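Local coordinates for protein VMS1 (Saccharomyces cerevisiae, PDB 5WHG), which cleaves polypeptidyl-tRNAs downstream of ribosome-associated quality control, releasing incompletely synthesized polypeptides for degradation, and associates with the 60S ribosomal subunit, at residues Y23-L37 against S189-Q201. Numbering follows the deposited sequence.
Sequences YIFDLSEQLLNSLKL and SNPNEALTFWNSQ
Residues 23-37 wrap along helix 191-198, the backbones coming closest where the CA atoms of F25 and N199 are 5.3 Å apart and opening to 7.4 Å between those of L37 and N192. N199, the first residue past the helix, ties its C-terminal end to the turn at 23-27. N199 OD1 accepts from the backbone N of L27 in a bond modelled very short, its length doubtful, and N199 ND2 gives a bond of 2.6 Å to L195 O plus a weak one to I24 O. With chi1 at -62°, CG lies beside the backbone N, and N199 N and ND2 reach L195 O from opposite faces of its carbonyl plane; bonds at both ends of the amide would limit its rotation. L27 and L32 lay methyls against the same side chain, L32 CD2 coming 3.7 Å from N199 CB.

Next to the turn, F25 presents its ring edge to one face of W198 in a T-shaped stack, centroids 5.2 Å apart and planes at 65°, while A194 O lies near the rim of the other face. I24 runs alongside W198, its CG2 near CE3. The contact thus joins the N-terminal part of the chain, ahead of the C2H2 zinc finger, to helix 191-198, in a chain that also carries the VLRF1 domain. Both segments pack on the small antiparallel sheet to which the weakly bonded strand 36-37 belongs: I178 of strand 176-179 touches I24, L195 and W198, whereas F165 of strand 162-166 touches L35, N192 and L195. L195 sits in the middle, its CD2 on I24 CG2 and its CD1 on L35 CD1, the L35 side chain crossing it at about a right angle. At the N-terminal turn of helix 191-198, closed by the capping box of N190 and E193, N192 ND2 donates to L35 O over 3.2 Å, from above the carbonyl plane.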
loop_
_atom_site.group_PDB
_atom_site.type_symbol
_atom_site.label_atom_id
_atom_site.label_comp_id
_atom_site.label_asym_id
_atom_site.label_seq_id
_atom_site.Cartn_x
_atom_site.Cartn_y
_atom_site.Cartn_z
ATOM N N TYR A 23 -5.254 -10.471 6.889
ATOM C CA TYR A 23 -4.861 -9.121 6.508
ATOM C C TYR A 23 -3.686 -8.663 7.365
ATOM O O TYR A 23 -3.795 -8.578 8.594
ATOM C CB TYR A 23 -6.034 -8.158 6.651
ATOM C CG TYR A 23 -5.765 -6.787 6.066
ATOM C CD1 TYR A 23 -5.553 -6.619 4.706
ATOM C CD2 TYR A 23 -5.733 -5.662 6.872
ATOM C CE1 TYR A 23 -5.315 -5.373 4.173
ATOM C CE2 TYR A 23 -5.494 -4.408 6.339
ATOM C CZ TYR A 23 -5.288 -4.273 4.996
ATOM O OH TYR A 23 -5.052 -3.031 4.472
ATOM N N ILE A 24 -2.574 -8.335 6.707
ATOM C CA ILE A 24 -1.328 -8.041 7.396
ATOM C C ILE A 24 -1.442 -6.881 8.387
ATOM O O ILE A 24 -0.688 -6.836 9.365
ATOM C CB ILE A 24 -0.245 -7.799 6.328
ATOM C CG1 ILE A 24 0.090 -9.127 5.643
ATOM C CG2 ILE A 24 1.002 -7.191 6.939
ATOM C CD1 ILE A 24 0.730 -8.956 4.289
ATOM N N PHE A 25 -2.396 -5.966 8.202
ATOM C CA PHE A 25 -2.529 -4.814 9.087
ATOM C C PHE A 25 -3.655 -4.961 10.110
ATOM O O PHE A 25 -4.046 -3.970 10.738
ATOM C CB PHE A 25 -2.720 -3.545 8.260
ATOM C CG PHE A 25 -1.597 -3.286 7.296
ATOM C CD1 PHE A 25 -0.305 -3.067 7.765
ATOM C CD2 PHE A 25 -1.822 -3.280 5.930
ATOM C CE1 PHE A 25 0.740 -2.833 6.893
ATOM C CE2 PHE A 25 -0.780 -3.045 5.049
ATOM C CZ PHE A 25 0.501 -2.814 5.532
ATOM N N ASP A 26 -4.162 -6.178 10.304
ATOM C CA ASP A 26 -5.304 -6.416 11.173
ATOM C C ASP A 26 -5.322 -7.873 11.634
ATOM O O ASP A 26 -6.383 -8.497 11.706
ATOM C CB ASP A 26 -6.595 -6.049 10.437
ATOM C CG ASP A 26 -7.801 -5.943 11.360
ATOM O OD1 ASP A 26 -7.632 -6.082 12.595
ATOM O OD2 ASP A 26 -8.918 -5.719 10.832
ATOM N N LEU A 27 -4.149 -8.424 11.942
ATOM C CA LEU A 27 -4.054 -9.796 12.416
ATOM C C LEU A 27 -4.358 -9.885 13.909
ATOM O O LEU A 27 -3.886 -9.066 14.708
ATOM C CB LEU A 27 -2.658 -10.354 12.151
ATOM C CG LEU A 27 -2.067 -10.315 10.748
ATOM C CD1 LEU A 27 -0.559 -10.520 10.851
ATOM C CD2 LEU A 27 -2.697 -11.384 9.863
ATOM N N SER A 28 -5.135 -10.900 14.278
ATOM C CA SER A 28 -5.443 -11.181 15.674
ATOM C C SER A 28 -4.178 -11.499 16.462
ATOM O O SER A 28 -3.169 -11.959 15.916
ATOM C CB SER A 28 -6.375 -12.370 15.767
ATOM O OG SER A 28 -5.684 -13.508 15.282
ATOM N N GLU A 29 -4.251 -11.278 17.779
ATOM C CA GLU A 29 -3.077 -11.490 18.619
ATOM C C GLU A 29 -2.680 -12.962 18.661
ATOM O O GLU A 29 -1.485 -13.273 18.749
ATOM C CB GLU A 29 -3.330 -10.958 20.033
ATOM C CG GLU A 29 -2.059 -10.607 20.819
ATOM C CD GLU A 29 -2.323 -10.354 22.304
ATOM O OE1 GLU A 29 -3.386 -10.782 22.802
ATOM O OE2 GLU A 29 -1.467 -9.729 22.974
ATOM N N GLN A 30 -3.658 -13.875 18.588
ATOM C CA GLN A 30 -3.350 -15.303 18.576
ATOM C C GLN A 30 -2.489 -15.660 17.374
ATOM O O GLN A 30 -1.438 -16.291 17.508
ATOM C CB GLN A 30 -4.640 -16.130 18.568
ATOM C CG GLN A 30 -4.421 -17.616 18.907
ATOM C CD GLN A 30 -5.506 -18.537 18.350
ATOM O OE1 GLN A 30 -5.902 -18.418 17.190
ATOM N NE2 GLN A 30 -5.984 -19.465 19.179
ATOM N N LEU A 31 -2.918 -15.249 16.186
ATOM C CA LEU A 31 -2.147 -15.541 14.986
ATOM C C LEU A 31 -0.797 -14.821 14.997
ATOM O O LEU A 31 0.213 -15.384 14.561
ATOM C CB LEU A 31 -2.975 -15.173 13.758
ATOM C CG LEU A 31 -2.316 -15.338 12.393
ATOM C CD1 LEU A 31 -1.732 -16.723 12.276
ATOM C CD2 LEU A 31 -3.329 -15.096 11.289
ATOM N N LEU A 32 -0.751 -13.590 15.517
ATOM C CA LEU A 32 0.495 -12.824 15.540
ATOM C C LEU A 32 1.554 -13.511 16.393
ATOM O O LEU A 32 2.651 -13.827 15.916
ATOM C CB LEU A 32 0.226 -11.416 16.068
ATOM C CG LEU A 32 1.067 -10.300 15.475
ATOM C CD1 LEU A 32 1.180 -10.522 13.997
ATOM C CD2 LEU A 32 0.380 -8.990 15.732
ATOM N N ASN A 33 1.235 -13.746 17.672
ATOM C CA ASN A 33 2.166 -14.341 18.626
ATOM C C ASN A 33 2.558 -15.766 18.263
ATOM O O ASN A 33 3.503 -16.296 18.861
ATOM C CB ASN A 33 1.566 -14.326 20.037
ATOM C CG ASN A 33 1.759 -12.999 20.751
ATOM O OD1 ASN A 33 1.987 -11.959 20.125
ATOM N ND2 ASN A 33 1.674 -13.032 22.074
ATOM N N SER A 34 1.863 -16.398 17.316
ATOM C CA SER A 34 2.277 -17.711 16.838
ATOM C C SER A 34 3.313 -17.628 15.720
ATOM O O SER A 34 4.160 -18.521 15.620
ATOM C CB SER A 34 1.055 -18.533 16.376
ATOM O OG SER A 34 0.677 -18.283 15.025
ATOM N N LEU A 35 3.285 -16.569 14.900
ATOM C CA LEU A 35 4.210 -16.423 13.776
ATOM C C LEU A 35 5.667 -16.598 14.202
ATOM O O LEU A 35 6.130 -15.965 15.156
ATOM C CB LEU A 35 4.024 -15.051 13.136
ATOM C CG LEU A 35 2.695 -14.802 12.426
ATOM C CD1 LEU A 35 2.776 -13.543 11.562
ATOM C CD2 LEU A 35 2.253 -16.019 11.589
ATOM N N LYS A 36 6.389 -17.458 13.477
ATOM C CA LYS A 36 7.791 -17.758 13.744
ATOM C C LYS A 36 8.563 -17.694 12.434
ATOM O O LYS A 36 8.211 -18.388 11.472
ATOM C CB LYS A 36 7.966 -19.150 14.374
ATOM C CG LYS A 36 7.026 -19.494 15.525
ATOM C CD LYS A 36 7.323 -18.697 16.790
ATOM C CE LYS A 36 6.653 -19.355 17.995
ATOM N NZ LYS A 36 7.103 -18.805 19.307
ATOM N N LEU A 37 9.624 -16.880 12.401
ATOM C CA LEU A 37 10.330 -16.598 11.156
ATOM C C LEU A 37 11.226 -17.756 10.729
ATOM O O LEU A 37 12.043 -18.245 11.516
ATOM C CB LEU A 37 11.182 -15.342 11.293
ATOM C CG LEU A 37 12.006 -15.137 10.016
ATOM C CD1 LEU A 37 11.147 -14.509 8.914
ATOM C CD2 LEU A 37 13.281 -14.352 10.265
ATOM N N SER A 189 14.662 -3.273 12.872
ATOM C CA SER A 189 13.658 -4.204 13.352
ATOM C C SER A 189 13.640 -5.466 12.498
ATOM O O SER A 189 13.984 -5.439 11.313
ATOM C CB SER A 189 12.278 -3.554 13.313
ATOM O OG SER A 189 12.241 -2.355 14.066
ATOM N N ASN A 190 13.220 -6.601 13.130
ATOM C CA ASN A 190 13.050 -7.858 12.416
ATOM C C ASN A 190 11.601 -7.988 11.970
ATOM O O ASN A 190 10.736 -7.247 12.449
ATOM C CB ASN A 190 13.473 -9.029 13.309
ATOM C CG ASN A 190 12.629 -9.144 14.555
ATOM O OD1 ASN A 190 11.393 -9.186 14.491
ATOM N ND2 ASN A 190 13.291 -9.196 15.707
ATOM N N PRO A 191 11.297 -8.908 11.047
ATOM C CA PRO A 191 9.920 -8.964 10.501
ATOM C C PRO A 191 8.811 -9.203 11.538
ATOM O O PRO A 191 7.706 -8.674 11.360
ATOM C CB PRO A 191 9.996 -10.104 9.475
ATOM C CG PRO A 191 11.460 -10.169 9.088
ATOM C CD PRO A 191 12.226 -9.800 10.322
ATOM N N ASN A 192 9.050 -9.966 12.611
ATOM C CA ASN A 192 8.030 -10.066 13.656
ATOM C C ASN A 192 7.777 -8.715 14.300
ATOM O O ASN A 192 6.626 -8.346 14.571
ATOM C CB ASN A 192 8.435 -11.080 14.728
ATOM C CG ASN A 192 8.227 -12.487 14.282
ATOM O OD1 ASN A 192 9.141 -13.114 13.750
ATOM N ND2 ASN A 192 7.009 -12.997 14.465
ATOM N N GLU A 193 8.845 -7.957 14.549
ATOM C CA GLU A 193 8.689 -6.628 15.123
ATOM C C GLU A 193 7.908 -5.710 14.197
ATOM O O GLU A 193 7.125 -4.870 14.660
ATOM C CB GLU A 193 10.060 -6.049 15.445
ATOM C CG GLU A 193 10.724 -6.797 16.574
ATOM C CD GLU A 193 12.102 -6.298 16.870
ATOM O OE1 GLU A 193 12.838 -5.982 15.910
ATOM O OE2 GLU A 193 12.440 -6.220 18.070
ATOM N N ALA A 194 8.105 -5.852 12.884
ATOM C CA ALA A 194 7.331 -5.054 11.939
ATOM C C ALA A 194 5.851 -5.415 12.005
ATOM O O ALA A 194 4.992 -4.527 12.120
ATOM C CB ALA A 194 7.867 -5.241 10.520
ATOM N N LEU A 195 5.544 -6.721 11.947
ATOM C CA LEU A 195 4.159 -7.182 11.983
ATOM C C LEU A 195 3.436 -6.722 13.243
ATOM O O LEU A 195 2.268 -6.323 13.183
ATOM C CB LEU A 195 4.107 -8.703 11.874
ATOM C CG LEU A 195 4.363 -9.242 10.465
ATOM C CD1 LEU A 195 4.510 -10.742 10.498
ATOM C CD2 LEU A 195 3.256 -8.863 9.505
ATOM N N THR A 196 4.101 -6.764 14.397
ATOM C CA THR A 196 3.390 -6.361 15.605
ATOM C C THR A 196 3.142 -4.859 15.619
ATOM O O THR A 196 2.080 -4.413 16.070
ATOM C CB THR A 196 4.139 -6.828 16.860
ATOM O OG1 THR A 196 3.476 -6.334 18.031
ATOM C CG2 THR A 196 5.564 -6.347 16.857
ATOM N N PHE A 197 4.074 -4.068 15.086
ATOM C CA PHE A 197 3.862 -2.625 15.006
ATOM C C PHE A 197 2.745 -2.272 14.024
ATOM O O PHE A 197 1.992 -1.316 14.247
ATOM C CB PHE A 197 5.161 -1.929 14.603
ATOM C CG PHE A 197 4.988 -0.470 14.286
ATOM C CD1 PHE A 197 4.914 0.471 15.306
ATOM C CD2 PHE A 197 4.877 -0.042 12.969
ATOM C CE1 PHE A 197 4.740 1.807 15.016
ATOM C CE2 PHE A 197 4.708 1.292 12.669
ATOM C CZ PHE A 197 4.633 2.218 13.691
ATOM N N TRP A 198 2.649 -3.011 12.914
ATOM C CA TRP A 198 1.542 -2.834 11.981
ATOM C C TRP A 198 0.201 -3.115 12.646
ATOM O O TRP A 198 -0.795 -2.437 12.364
ATOM C CB TRP A 198 1.739 -3.744 10.767
ATOM C CG TRP A 198 2.862 -3.275 9.946
ATOM C CD1 TRP A 198 3.443 -2.048 10.015
ATOM C CD2 TRP A 198 3.568 -3.999 8.931
ATOM N NE1 TRP A 198 4.464 -1.955 9.105
ATOM C CE2 TRP A 198 4.568 -3.139 8.427
ATOM C CE3 TRP A 198 3.460 -5.284 8.402
ATOM C CZ2 TRP A 198 5.455 -3.524 7.423
ATOM C CZ3 TRP A 198 4.339 -5.666 7.398
ATOM C CH2 TRP A 198 5.327 -4.792 6.924
ATOM N N ASN A 199 0.153 -4.116 13.522
ATOM C CA ASN A 199 -1.094 -4.505 14.174
ATOM C C ASN A 199 -1.166 -3.879 15.567
ATOM O O ASN A 199 -1.055 -4.544 16.598
ATOM C CB ASN A 199 -1.209 -6.023 14.238
ATOM C CG ASN A 199 -1.235 -6.665 12.874
ATOM O OD1 ASN A 199 -2.289 -6.798 12.262
ATOM N ND2 ASN A 199 -0.072 -7.087 12.397
ATOM N N SER A 200 -1.357 -2.564 15.571
ATOM C CA SER A 200 -1.552 -1.822 16.808
ATOM C C SER A 200 -2.250 -0.520 16.462
ATOM O O SER A 200 -1.882 0.146 15.493
ATOM C CB SER A 200 -0.226 -1.545 17.519
ATOM O OG SER A 200 0.665 -0.875 16.649
ATOM N N GLN A 201 -3.256 -0.161 17.261
ATOM C CA GLN A 201 -4.039 1.036 16.976
ATOM C C GLN A 201 -3.183 2.291 16.890
ATOM O O GLN A 201 -3.666 3.312 16.389
ATOM C CB GLN A 201 -5.124 1.219 18.043
ATOM C CG GLN A 201 -6.058 0.025 18.206
ATOM C CD GLN A 201 -7.074 0.233 19.314
ATOM O OE1 GLN A 201 -7.720 1.279 19.389
ATOM N NE2 GLN A 201 -7.213 -0.761 20.187
#